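Local coordinates for putative membrane protein (Corynebacterium diphtheriae NCTC 13129, PDB 3C8I), which is of unknown function but forms the C-terminal, DUF3239-family part of a longer protein that is thought to be anchored in the membrane by a transmembrane helix, at residues Glu23-Pro26 with Arg27-Val30; Trp98-Asp102 with Ser103-Ala107; Glu116-Thr119 with Thr120-Lys123; Ser122-Leu125 with Asn126-Asp129. All blocks are in the same frame, centred on the assembly; numbering follows the deposited sequence.

The four contacts are local and follow one another along the chain, with none nested inside another. Contact 1 closes the tight hairpin between strands 16-24 and 29-36, neighbours in the antiparallel sheet. Contact 2 comes after strand 88-95, where an irregular segment turns into helix 103-112. Contact 3 is a stretch within the next helix, 115-124, and contact 4 carries on from it into helix 128-132; the two overlap at Ser122 and Lys123, their centres about 10 Å apart. The chain then returns to the first hairpin, for Leu128 of contact 4 packs on Glu23 and Val30 of contact 1, so that the last helix rests against the hairpin.

Contact 1: residues Glu23-Pro26 with Arg27-Val30; sequences EVNP and RDMV
Glu23 O is approached by two groups of the facing strand: Val30 N donates to it at 2.8 Å with a nearly straight N-H...O angle of 168°, and Met29 CA lies 3.3 Å from the same oxygen, a CA-H...O contact. The return bond, Glu23 N to Val30 O, is weak. These two residues form a hydrogen-bonded antiparallel pair, followed by the non-hydrogen-bonded pair Val24 and Met29. A tight turn closes this beta hairpin, its central residues Pro26 and Arg27 having the backbone angles of a type I turn, while Asn25 N donates to Asp28 O at 2.8 Å. The Asn25 amide and the Asp28 carboxylate lie alongside each other, Asn25 ND2 3.6 Å from Asp28 OD1, with their planes 31° apart. Having CG beside its own backbone N (chi1 -54°), Asn25 swings ND2 back toward Glu23, where it donates to OE2 at 2.8 Å, on the anti side of the carboxylate and somewhat out of its plane. Glu23 OE2 also takes a salt bridge from Arg132, and OE1 one from Arg27 of the second subunit, so both carboxylate oxygens are engaged; Arg27 pairs in the same way with Glu23 of that subunit. The hairpin joins strands 16-24 and 29-36 where the turn meets the second subunit, with strand 47-54 beside Val30 and helix 128-132 packed over Glu23 and Val30.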
ATOM      1  N   GLU B  23      21.133  -2.405   5.034  1.00 33.91           N
ATOM      2  CA  GLU B  23      21.567  -1.126   4.514  1.00 34.72           C
ATOM      3  C   GLU B  23      21.072   0.008   5.408  1.00 35.24           C
ATOM      4  O   GLU B  23      19.957  -0.049   5.948  1.00 33.50           O
ATOM      5  CB  GLU B  23      21.062  -0.947   3.079  1.00 35.10           C
ATOM      6  CG  GLU B  23      21.205   0.484   2.554  1.00 36.39           C
ATOM      7  CD  GLU B  23      20.621   0.660   1.183  1.00 37.20           C
ATOM      8  OE1 GLU B  23      21.290   0.226   0.228  1.00 42.62           O
ATOM      9  OE2 GLU B  23      19.508   1.231   1.069  1.00 41.35           O
ATOM     10  N   VAL B  24      21.909   1.036   5.563  1.00 35.36           N
ATOM     11  CA  VAL B  24      21.595   2.188   6.399  1.00 36.15           C
ATOM     12  C   VAL B  24      21.762   3.474   5.598  1.00 37.16           C
ATOM     13  O   VAL B  24      22.789   3.674   4.945  1.00 37.13           O
ATOM     14  CB  VAL B  24      22.486   2.205   7.663  1.00 36.94           C
ATOM     15  CG1 VAL B  24      22.367   3.539   8.409  1.00 37.30           C
ATOM     16  CG2 VAL B  24      22.127   1.025   8.578  1.00 36.07           C
ATOM     17  N   ASN B  25      20.745   4.333   5.654  1.00 38.23           N
ATOM     18  CA  ASN B  25      20.674   5.574   4.875  1.00 38.76           C
ATOM     19  C   ASN B  25      20.344   6.725   5.834  1.00 39.69           C
ATOM     20  O   ASN B  25      20.013   6.482   6.989  1.00 39.98           O
ATOM     21  CB  ASN B  25      19.604   5.436   3.779  1.00 39.16           C
ATOM     22  CG  ASN B  25      19.814   4.198   2.896  1.00 39.30           C
ATOM     23  OD1 ASN B  25      20.799   4.103   2.188  1.00 40.14           O
ATOM     24  ND2 ASN B  25      18.882   3.250   2.949  1.00 41.70           N
ATOM     25  N   PRO B  26      20.456   7.986   5.385  1.00 40.27           N
ATOM     26  CA  PRO B  26      20.109   9.069   6.313  1.00 40.30           C
ATOM     27  C   PRO B  26      18.691   9.015   6.892  1.00 40.65           C
ATOM     28  O   PRO B  26      18.513   9.240   8.084  1.00 40.82           O
ATOM     29  CB  PRO B  26      20.317  10.328   5.467  1.00 40.72           C
ATOM     30  CG  PRO B  26      21.332   9.926   4.450  1.00 40.14           C
ATOM     31  CD  PRO B  26      20.979   8.511   4.107  1.00 40.62           C
ATOM     32  N   ARG B  27      17.691   8.704   6.075  1.00 40.56           N
ATOM     33  CA  ARG B  27      16.306   8.752   6.537  1.00 40.78           C
ATOM     34  C   ARG B  27      15.705   7.396   6.935  1.00 40.01           C
ATOM     35  O   ARG B  27      14.638   7.367   7.550  1.00 39.82           O
ATOM     36  CB  ARG B  27      15.416   9.387   5.466  1.00 41.54           C
ATOM     37  CG  ARG B  27      15.835  10.808   5.117  1.00 42.90           C
ATOM     38  CD  ARG B  27      14.623  11.721   4.935  1.00 43.75           C
ATOM     39  NE  ARG B  27      15.071  13.088   4.698  1.00 45.69           N
ATOM     40  CZ  ARG B  27      15.613  13.510   3.560  1.00 47.37           C
ATOM     41  NH1 ARG B  27      15.764  12.672   2.527  1.00 49.00           N
ATOM     42  NH2 ARG B  27      16.002  14.781   3.447  1.00 48.41           N
ATOM     43  N   ASP B  28      16.357   6.292   6.563  1.00 38.74           N
ATOM     44  CA  ASP B  28      15.819   4.973   6.859  1.00 38.27           C
ATOM     45  C   ASP B  28      16.861   3.857   6.754  1.00 36.67           C
ATOM     46  O   ASP B  28      18.022   4.096   6.446  1.00 36.22           O
ATOM     47  CB  ASP B  28      14.592   4.674   5.978  1.00 38.95           C
ATOM     48  CG  ASP B  28      14.949   4.373   4.539  1.00 42.05           C
ATOM     49  OD1 ASP B  28      15.877   5.001   4.004  1.00 43.09           O
ATOM     50  OD2 ASP B  28      14.272   3.499   3.935  1.00 49.36           O
ATOM     51  N   MET B  29      16.425   2.645   7.080  1.00 34.87           N
ATOM     52  CA  MET B  29      17.223   1.452   6.955  1.00 34.73           C
ATOM     53  C   MET B  29      16.459   0.375   6.193  1.00 33.97           C
ATOM     54  O   MET B  29      15.230   0.400   6.104  1.00 34.54           O
ATOM     55  CB  MET B  29      17.646   0.934   8.340  1.00 34.57           C
ATOM     56  CG  MET B  29      16.561   0.338   9.240  1.00 35.82           C
ATOM     57  SD  MET B  29      17.080   0.352  11.024  1.00 35.69           S
ATOM     58  CE  MET B  29      16.087   1.684  11.702  1.00 36.40           C
ATOM     59  N   VAL B  30      17.194  -0.579   5.651  1.00 32.96           N
ATOM     60  CA  VAL B  30      16.590  -1.712   4.971  1.00 32.62           C
ATOM     61  C   VAL B  30      16.915  -2.948   5.776  1.00 31.39           C
ATOM     62  O   VAL B  30      18.069  -3.206   6.100  1.00 30.78           O
ATOM     63  CB  VAL B  30      17.082  -1.870   3.500  1.00 32.61           C
ATOM     64  CG1 VAL B  30      16.535  -3.168   2.861  1.00 33.12           C
ATOM     65  CG2 VAL B  30      16.663  -0.688   2.663  1.00 33.50           C
TER

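Contact 2: residues Trp98-Asp102 with Ser103-Ala107; sequences WATPD and SSVIA
A helix N-cap preceded by an ST turn leads the chain into helix 103-112. Asp102 is the capping residue: its OD1 accepts from Ser104 OG at 3.1 Å and, by a weak bond of 3.5 Å, from Ser104 N. The hydroxyl comes to the syn side of OD1, 27° out of the carboxylate plane. Two torsions bring the groups together, CG of Asp102 lying opposite its backbone N (chi1 173°) and the Ser104 hydroxyl turned between its backbone N and carbonyl carbon (chi1 64°). The carboxylate sits at the N-terminal end of the helix, where its negative charge would be expected to suit the helix dipole. Directly before the cap, Thr100 OG1 accepts from Asp102 N at 3.0 Å, the bond that makes the ST turn. The first helical bond, Ile106 N to Asp102 O, closes the turn at 3.3 Å, although the position of that oxygen is less certain because it crowds Val105. On the apolar side, the Thr100 and Ile106 side chains run alongside each other antiparallel, and Ile106 also reaches Ile96 and Ala97. Farther back, Trp98 is anchored through NE1 to Ala56 O and packs on Pro58 of the third subunit. Where the turn meets the helix, Thr100 CG2 lies 4.0 Å from Ile106 CG1, and Ile106 CD1 ends 3.6 Å from Thr100 O.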
ATOM      1  N   TRP B  98       8.602  -3.533  17.779  1.00 31.83           N
ATOM      2  CA  TRP B  98       7.460  -2.625  17.593  1.00 33.44           C
ATOM      3  C   TRP B  98       6.303  -3.017  18.516  1.00 34.10           C
ATOM      4  O   TRP B  98       5.440  -2.196  18.814  1.00 33.62           O
ATOM      5  CB  TRP B  98       6.937  -2.655  16.162  1.00 31.22           C
ATOM      6  CG  TRP B  98       7.802  -1.995  15.119  1.00 30.89           C
ATOM      7  CD1 TRP B  98       8.900  -1.207  15.322  1.00 30.01           C
ATOM      8  CD2 TRP B  98       7.589  -2.036  13.707  1.00 29.92           C
ATOM      9  NE1 TRP B  98       9.407  -0.775  14.110  1.00 30.20           N
ATOM     10  CE2 TRP B  98       8.622  -1.275  13.101  1.00 30.30           C
ATOM     11  CE3 TRP B  98       6.650  -2.673  12.890  1.00 29.84           C
ATOM     12  CZ2 TRP B  98       8.724  -1.126  11.711  1.00 30.44           C
ATOM     13  CZ3 TRP B  98       6.757  -2.533  11.524  1.00 30.27           C
ATOM     14  CH2 TRP B  98       7.795  -1.776  10.943  1.00 30.54           C
ATOM     15  N   ALA B  99       6.308  -4.279  18.943  1.00 36.60           N
ATOM     16  CA  ALA B  99       5.274  -4.866  19.804  1.00 38.28           C
ATOM     17  C   ALA B  99       5.617  -4.917  21.299  1.00 40.23           C
ATOM     18  O   ALA B  99       4.696  -4.975  22.122  1.00 41.37           O
ATOM     19  CB  ALA B  99       4.948  -6.267  19.323  1.00 38.19           C
ATOM     20  N   THR B 100       6.901  -4.937  21.663  1.00 42.11           N
ATOM     21  CA  THR B 100       7.301  -5.009  23.085  1.00 43.41           C
ATOM     22  C   THR B 100       8.504  -4.130  23.444  1.00 44.58           C
ATOM     23  O   THR B 100       9.514  -4.168  22.750  1.00 44.35           O
ATOM     24  CB  THR B 100       7.634  -6.478  23.520  1.00 44.17           C
ATOM     25  OG1 THR B 100       8.200  -6.465  24.845  1.00 45.52           O
ATOM     26  CG2 THR B 100       8.642  -7.133  22.569  1.00 43.32           C
ATOM     27  N   PRO B 101       8.422  -3.366  24.566  1.00 46.19           N
ATOM     28  CA  PRO B 101       9.558  -2.548  25.009  1.00 47.05           C
ATOM     29  C   PRO B 101      10.599  -3.354  25.782  1.00 48.30           C
ATOM     30  O   PRO B 101      11.705  -2.856  26.074  1.00 48.80           O
ATOM     31  CB  PRO B 101       8.900  -1.544  25.954  1.00 47.46           C
ATOM     32  CG  PRO B 101       7.793  -2.313  26.556  1.00 46.58           C
ATOM     33  CD  PRO B 101       7.273  -3.207  25.477  1.00 46.30           C
ATOM     34  N   ASP B 102      10.235  -4.587  26.113  1.00 49.34           N
ATOM     35  CA  ASP B 102      10.970  -5.381  27.079  1.00 49.46           C
ATOM     36  C   ASP B 102      12.211  -6.043  26.468  1.00 49.70           C
ATOM     37  O   ASP B 102      12.103  -7.018  25.739  1.00 50.08           O
ATOM     38  CB  ASP B 102      10.009  -6.407  27.678  1.00 50.13           C
ATOM     39  CG  ASP B 102      10.695  -7.400  28.573  1.00 51.17           C
ATOM     40  OD1 ASP B 102      11.698  -7.046  29.235  1.00 55.73           O
ATOM     41  OD2 ASP B 102      10.211  -8.548  28.606  1.00 58.26           O
ATOM     42  N   SER B 103      13.380  -5.492  26.797  1.00 49.76           N
ATOM     43  CA  SER B 103      14.696  -5.931  26.293  1.00 49.78           C
ATOM     44  C   SER B 103      14.988  -7.426  26.394  1.00 49.63           C
ATOM     45  O   SER B 103      15.709  -7.969  25.555  1.00 49.66           O
ATOM     46  CB  SER B 103      15.822  -5.179  27.028  1.00 50.12           C
ATOM     47  OG  SER B 103      16.126  -3.939  26.398  1.00 51.79           O
ATOM     48  N   SER B 104      14.465  -8.081  27.430  1.00 49.25           N
ATOM     49  CA  SER B 104      14.762  -9.496  27.661  1.00 49.10           C
ATOM     50  C   SER B 104      13.897 -10.414  26.785  1.00 48.52           C
ATOM     51  O   SER B 104      14.353 -11.479  26.376  1.00 48.50           O
ATOM     52  CB  SER B 104      14.627  -9.857  29.151  1.00 48.86           C
ATOM     53  OG  SER B 104      13.291  -9.702  29.596  1.00 50.21           O
ATOM     54  N   VAL B 105      12.659 -10.010  26.511  1.00 48.23           N
ATOM     55  CA  VAL B 105      11.799 -10.745  25.576  1.00 47.97           C
ATOM     56  C   VAL B 105      12.348 -10.674  24.136  1.00 47.57           C
ATOM     57  O   VAL B 105      12.241 -11.641  23.370  1.00 47.55           O
ATOM     58  CB  VAL B 105      10.347 -10.229  25.594  1.00 48.37           C
ATOM     59  CG1 VAL B 105      10.309  -8.739  25.391  1.00 49.65           C
ATOM     60  CG2 VAL B 105       9.520 -10.907  24.516  1.00 48.14           C
ATOM     61  N   ILE B 106      12.923  -9.526  23.781  1.00 46.54           N
ATOM     62  CA  ILE B 106      13.578  -9.344  22.484  1.00 46.07           C
ATOM     63  C   ILE B 106      14.874 -10.155  22.450  1.00 45.72           C
ATOM     64  O   ILE B 106      15.183 -10.796  21.449  1.00 45.22           O
ATOM     65  CB  ILE B 106      13.874  -7.853  22.182  1.00 45.76           C
ATOM     66  CG1 ILE B 106      12.564  -7.079  21.986  1.00 45.75           C
ATOM     67  CG2 ILE B 106      14.744  -7.720  20.926  1.00 45.88           C
ATOM     68  CD1 ILE B 106      12.730  -5.583  22.013  1.00 45.88           C
ATOM     69  N   ALA B 107      15.622 -10.124  23.554  1.00 45.50           N
ATOM     70  CA  ALA B 107      16.852 -10.913  23.682  1.00 45.45           C
ATOM     71  C   ALA B 107      16.551 -12.407  23.611  1.00 45.21           C
ATOM     72  O   ALA B 107      17.276 -13.171  22.976  1.00 44.75           O
ATOM     73  CB  ALA B 107      17.580 -10.582  24.997  1.00 45.52           C
TER

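Contact 3: residues Glu116-Thr119 with Thr120-Lys123; sequences EQWT and TLSK
Backbone N-H groups of residues 120 to 122 reach the carbonyls four residues earlier, the pattern of an alpha-helix, here the middle of helix 115-124: Leu121 N meets Gln117 O at 3.0 Å and Ser122 N meets Trp118 O at 2.9 Å. Threonine hydroxyls then fold back on this backbone. Glu116 O has three donors, receiving Thr120 N at 2.8 Å, Thr120 OG1 at 2.9 Å and Thr119 OG1 at 3.1 Å. Thr120 OG1 lies beside its backbone N (chi1 -67°), which turns it to Glu116 O, and it comes in at a wide C=O...O angle of 150°; the hydroxyl of Thr119 arrives more steeply, near 103°. The two hydroxyls therefore use different approaches to one acceptor, which takes both side-chain bonds in addition to its helical bond. Ser122 OG also sits close to Trp118 O, although its proton has another acceptor within reach. Toward the sheet, Leu121, with CG opposite its backbone N, packs on Met20 and Met32, while Trp118 lies against Pro18 and Ile113. The indole NE1 is held by Glu110 O, and Arg70 makes a cation-pi contact with the ring. The helix thereby packs on strands 16-24 and 29-36. Between its two large apolar side chains, Trp118 CZ3 is 4.5 Å from Leu121 CD2.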
ATOM      1  N   GLU B 116      21.460 -21.374  12.887  1.00 39.44           N
ATOM      2  CA  GLU B 116      21.661 -21.705  11.455  1.00 39.02           C
ATOM      3  C   GLU B 116      20.807 -20.840  10.518  1.00 37.71           C
ATOM      4  O   GLU B 116      21.221 -20.526   9.394  1.00 36.48           O
ATOM      5  CB  GLU B 116      21.395 -23.197  11.190  1.00 40.06           C
ATOM      6  CG  GLU B 116      20.133 -23.764  11.879  1.00 43.22           C
ATOM      7  CD  GLU B 116      20.407 -24.387  13.259  1.00 47.40           C
ATOM      8  OE1 GLU B 116      21.502 -24.175  13.833  1.00 49.11           O
ATOM      9  OE2 GLU B 116      19.510 -25.090  13.782  1.00 51.29           O
ATOM     10  N   GLN B 117      19.622 -20.450  10.992  1.00 36.86           N
ATOM     11  CA  GLN B 117      18.822 -19.449  10.306  1.00 35.90           C
ATOM     12  C   GLN B 117      19.507 -18.096  10.387  1.00 35.11           C
ATOM     13  O   GLN B 117      19.560 -17.371   9.398  1.00 34.46           O
ATOM     14  CB  GLN B 117      17.412 -19.380  10.879  1.00 36.05           C
ATOM     15  CG  GLN B 117      16.551 -20.570  10.515  1.00 35.63           C
ATOM     16  CD  GLN B 117      15.123 -20.464  11.020  1.00 36.04           C
ATOM     17  OE1 GLN B 117      14.574 -19.364  11.232  1.00 34.34           O
ATOM     18  NE2 GLN B 117      14.494 -21.619  11.194  1.00 34.36           N
ATOM     19  N   TRP B 118      20.047 -17.759  11.562  1.00 34.37           N
ATOM     20  CA  TRP B 118      20.859 -16.550  11.684  1.00 33.80           C
ATOM     21  C   TRP B 118      22.021 -16.578  10.698  1.00 33.24           C
ATOM     22  O   TRP B 118      22.239 -15.626   9.971  1.00 32.96           O
ATOM     23  CB  TRP B 118      21.380 -16.335  13.110  1.00 33.28           C
ATOM     24  CG  TRP B 118      20.337 -15.808  14.060  1.00 32.44           C
ATOM     25  CD1 TRP B 118      19.853 -16.433  15.159  1.00 33.52           C
ATOM     26  CD2 TRP B 118      19.667 -14.553  13.976  1.00 31.16           C
ATOM     27  NE1 TRP B 118      18.906 -15.648  15.776  1.00 34.01           N
ATOM     28  CE2 TRP B 118      18.776 -14.479  15.070  1.00 33.22           C
ATOM     29  CE3 TRP B 118      19.726 -13.478  13.077  1.00 32.35           C
ATOM     30  CZ2 TRP B 118      17.935 -13.372  15.288  1.00 33.42           C
ATOM     31  CZ3 TRP B 118      18.893 -12.368  13.297  1.00 32.46           C
ATOM     32  CH2 TRP B 118      18.003 -12.331  14.387  1.00 32.62           C
ATOM     33  N   THR B 119      22.749 -17.685  10.646  1.00 33.64           N
ATOM     34  CA  THR B 119      23.908 -17.756   9.767  1.00 33.57           C
ATOM     35  C   THR B 119      23.502 -17.719   8.269  1.00 32.84           C
ATOM     36  O   THR B 119      24.106 -16.991   7.472  1.00 32.49           O
ATOM     37  CB  THR B 119      24.851 -18.947  10.166  1.00 34.67           C
ATOM     38  OG1 THR B 119      24.230 -20.196   9.833  1.00 38.79           O
ATOM     39  CG2 THR B 119      25.154 -18.924  11.652  1.00 33.64           C
ATOM     40  N   THR B 120      22.460 -18.453   7.889  1.00 32.24           N
ATOM     41  CA  THR B 120      21.898 -18.356   6.527  1.00 32.00           C
ATOM     42  C   THR B 120      21.565 -16.911   6.124  1.00 31.32           C
ATOM     43  O   THR B 120      21.897 -16.463   5.022  1.00 30.35           O
ATOM     44  CB  THR B 120      20.606 -19.222   6.375  1.00 32.78           C
ATOM     45  OG1 THR B 120      20.944 -20.613   6.480  1.00 31.80           O
ATOM     46  CG2 THR B 120      19.910 -18.967   5.017  1.00 31.98           C
ATOM     47  N   LEU B 121      20.905 -16.178   7.022  1.00 30.76           N
ATOM     48  CA  LEU B 121      20.598 -14.769   6.757  1.00 30.89           C
ATOM     49  C   LEU B 121      21.884 -13.935   6.621  1.00 30.95           C
ATOM     50  O   LEU B 121      22.026 -13.184   5.665  1.00 30.94           O
ATOM     51  CB  LEU B 121      19.682 -14.191   7.843  1.00 30.38           C
ATOM     52  CG  LEU B 121      19.270 -12.715   7.692  1.00 29.88           C
ATOM     53  CD1 LEU B 121      18.622 -12.416   6.321  1.00 27.95           C
ATOM     54  CD2 LEU B 121      18.373 -12.328   8.838  1.00 29.19           C
ATOM     55  N   SER B 122      22.815 -14.084   7.577  1.00 31.80           N
ATOM     56  CA  SER B 122      24.076 -13.349   7.532  1.00 32.45           C
ATOM     57  C   SER B 122      24.819 -13.592   6.226  1.00 32.88           C
ATOM     58  O   SER B 122      25.313 -12.655   5.608  1.00 32.92           O
ATOM     59  CB  SER B 122      24.965 -13.736   8.708  1.00 31.89           C
ATOM     60  OG  SER B 122      24.323 -13.403   9.930  1.00 31.99           O
ATOM     61  N   LYS B 123      24.868 -14.847   5.798  1.00 33.98           N
ATOM     62  CA  LYS B 123      25.546 -15.203   4.543  1.00 35.68           C
ATOM     63  C   LYS B 123      24.896 -14.644   3.299  1.00 35.74           C
ATOM     64  O   LYS B 123      25.516 -14.638   2.247  1.00 35.21           O
ATOM     65  CB  LYS B 123      25.677 -16.723   4.411  1.00 35.86           C
ATOM     66  CG  LYS B 123      26.934 -17.246   5.036  1.00 38.38           C
ATOM     67  CD  LYS B 123      26.765 -18.612   5.693  1.00 38.44           C
ATOM     68  CE  LYS B 123      26.561 -18.464   7.197  1.00 42.19           C
ATOM     69  NZ  LYS B 123      25.651 -19.507   7.781  1.00 42.18           N
TER

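Contact 4: residues Ser122-Leu125 with Asn126-Asp129; sequences SKNL and NKLD
Asn124 and Lys127 lie alongside each other, pointing the same way, between helices 115-124 and 128-132; Lys127 is the N-cap residue of the second. Each has CG beside its backbone N (chi1 -73° for Asn124), and the lysine chain then runs extended through chi2 and chi3 (-161° and 180°), bending only at chi4, so that its methylenes reach the amide: Asn124 OD1 sits 3.2 Å from Lys127 CE and 3.5 Å from CD, while the amide's ND2 is occupied by Thr120 O. The backbone bonds are turn-like, Lys127 N to Asn124 O at 2.9 Å and Leu128 N to Leu125 O at 3.3 Å, both donors standing well above the carbonyl plane. A water links the two segments, donating to Ser122 O at 2.6 Å and accepting from Asn126 N at 3.1 Å. Leu125 and Leu128 face the sheet instead, packing on Ala22 and Glu23 respectively. The chemistry implies a passage between helices in which the direct bonds across the segments are of i to i+3 type, a water joins Ser122 O to Asn126 N, and the Asn124 amide divides its two ends, ND2 bonded to Thr120 O and OD1 lying against the lysine methylenes.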
ATOM      1  N   SER B 122      22.815 -14.084   7.577  1.00 31.80           N
ATOM      2  CA  SER B 122      24.076 -13.349   7.532  1.00 32.45           C
ATOM      3  C   SER B 122      24.819 -13.592   6.226  1.00 32.88           C
ATOM      4  O   SER B 122      25.313 -12.655   5.608  1.00 32.92           O
ATOM      5  CB  SER B 122      24.965 -13.736   8.708  1.00 31.89           C
ATOM      6  OG  SER B 122      24.323 -13.403   9.930  1.00 31.99           O
ATOM      7  N   LYS B 123      24.868 -14.847   5.798  1.00 33.98           N
ATOM      8  CA  LYS B 123      25.546 -15.203   4.543  1.00 35.68           C
ATOM      9  C   LYS B 123      24.896 -14.644   3.299  1.00 35.74           C
ATOM     10  O   LYS B 123      25.516 -14.638   2.247  1.00 35.21           O
ATOM     11  CB  LYS B 123      25.677 -16.723   4.411  1.00 35.86           C
ATOM     12  CG  LYS B 123      26.934 -17.246   5.036  1.00 38.38           C
ATOM     13  CD  LYS B 123      26.765 -18.612   5.693  1.00 38.44           C
ATOM     14  CE  LYS B 123      26.561 -18.464   7.197  1.00 42.19           C
ATOM     15  NZ  LYS B 123      25.651 -19.507   7.781  1.00 42.18           N
ATOM     16  N   ASN B 124      23.651 -14.167   3.413  1.00 36.42           N
ATOM     17  CA  ASN B 124      22.911 -13.671   2.262  1.00 36.46           C
ATOM     18  C   ASN B 124      22.600 -12.179   2.314  1.00 36.63           C
ATOM     19  O   ASN B 124      21.921 -11.663   1.427  1.00 35.87           O
ATOM     20  CB  ASN B 124      21.637 -14.504   2.089  1.00 37.09           C
ATOM     21  CG  ASN B 124      21.931 -15.914   1.558  1.00 38.21           C
ATOM     22  OD1 ASN B 124      22.261 -16.073   0.383  1.00 40.55           O
ATOM     23  ND2 ASN B 124      21.812 -16.927   2.412  1.00 37.25           N
ATOM     24  N   LEU B 125      23.123 -11.475   3.318  1.00 36.65           N
ATOM     25  CA  LEU B 125      22.911 -10.025   3.416  1.00 37.30           C
ATOM     26  C   LEU B 125      23.364  -9.316   2.169  1.00 37.71           C
ATOM     27  O   LEU B 125      22.769  -8.307   1.765  1.00 37.12           O
ATOM     28  CB  LEU B 125      23.676  -9.403   4.591  1.00 36.58           C
ATOM     29  CG  LEU B 125      23.041  -9.131   5.941  1.00 36.18           C
ATOM     30  CD1 LEU B 125      23.877  -8.017   6.637  1.00 32.46           C
ATOM     31  CD2 LEU B 125      21.505  -8.806   5.924  1.00 30.69           C
ATOM     32  N   ASN B 126      24.451  -9.835   1.587  1.00 38.78           N
ATOM     33  CA  ASN B 126      25.023  -9.280   0.363  1.00 39.36           C
ATOM     34  C   ASN B 126      24.152  -9.451  -0.880  1.00 40.16           C
ATOM     35  O   ASN B 126      24.377  -8.773  -1.884  1.00 41.02           O
ATOM     36  CB  ASN B 126      26.485  -9.781   0.130  1.00 39.41           C
ATOM     37  CG  ASN B 126      26.617 -11.317   0.078  1.00 39.18           C
ATOM     38  OD1 ASN B 126      25.732 -12.026  -0.400  1.00 39.12           O
ATOM     39  ND2 ASN B 126      27.769 -11.827   0.542  1.00 42.40           N
ATOM     40  N   LYS B 127      23.110 -10.290  -0.807  1.00 40.46           N
ATOM     41  CA  LYS B 127      22.157 -10.430  -1.929  1.00 40.38           C
ATOM     42  C   LYS B 127      21.074  -9.350  -1.966  1.00 40.19           C
ATOM     43  O   LYS B 127      20.149  -9.451  -2.770  1.00 39.69           O
ATOM     44  CB  LYS B 127      21.498 -11.821  -1.944  1.00 40.71           C
ATOM     45  CG  LYS B 127      22.475 -12.975  -2.102  1.00 41.42           C
ATOM     46  CD  LYS B 127      21.788 -14.259  -2.568  1.00 41.96           C
ATOM     47  CE  LYS B 127      22.770 -15.437  -2.740  1.00 43.94           C
ATOM     48  NZ  LYS B 127      24.195 -15.065  -3.118  1.00 47.33           N
ATOM     49  N   LEU B 128      21.192  -8.314  -1.133  1.00 40.10           N
ATOM     50  CA  LEU B 128      20.216  -7.215  -1.089  1.00 40.40           C
ATOM     51  C   LEU B 128      19.775  -6.714  -2.460  1.00 40.81           C
ATOM     52  O   LEU B 128      18.605  -6.487  -2.710  1.00 39.85           O
ATOM     53  CB  LEU B 128      20.774  -6.033  -0.266  1.00 40.57           C
ATOM     54  CG  LEU B 128      19.940  -4.745  -0.124  1.00 40.54           C
ATOM     55  CD1 LEU B 128      18.614  -5.024   0.568  1.00 39.90           C
ATOM     56  CD2 LEU B 128      20.731  -3.653   0.640  1.00 39.95           C
ATOM     57  N   ASP B 129      20.723  -6.501  -3.358  1.00 41.70           N
ATOM     58  CA  ASP B 129      20.350  -5.932  -4.649  1.00 42.38           C
ATOM     59  C   ASP B 129      19.608  -6.945  -5.504  1.00 41.80           C
ATOM     60  O   ASP B 129      18.651  -6.578  -6.136  1.00 41.33           O
ATOM     61  CB  ASP B 129      21.567  -5.312  -5.337  1.00 43.51           C
ATOM     62  CG  ASP B 129      22.031  -4.047  -4.617  1.00 47.00           C
ATOM     63  OD1 ASP B 129      21.217  -3.091  -4.527  1.00 52.09           O
ATOM     64  OD2 ASP B 129      23.179  -4.016  -4.110  1.00 52.12           O
TER
HETATM   65  O   HOH W   1      26.246 -11.659   3.401  1.00 53.00           O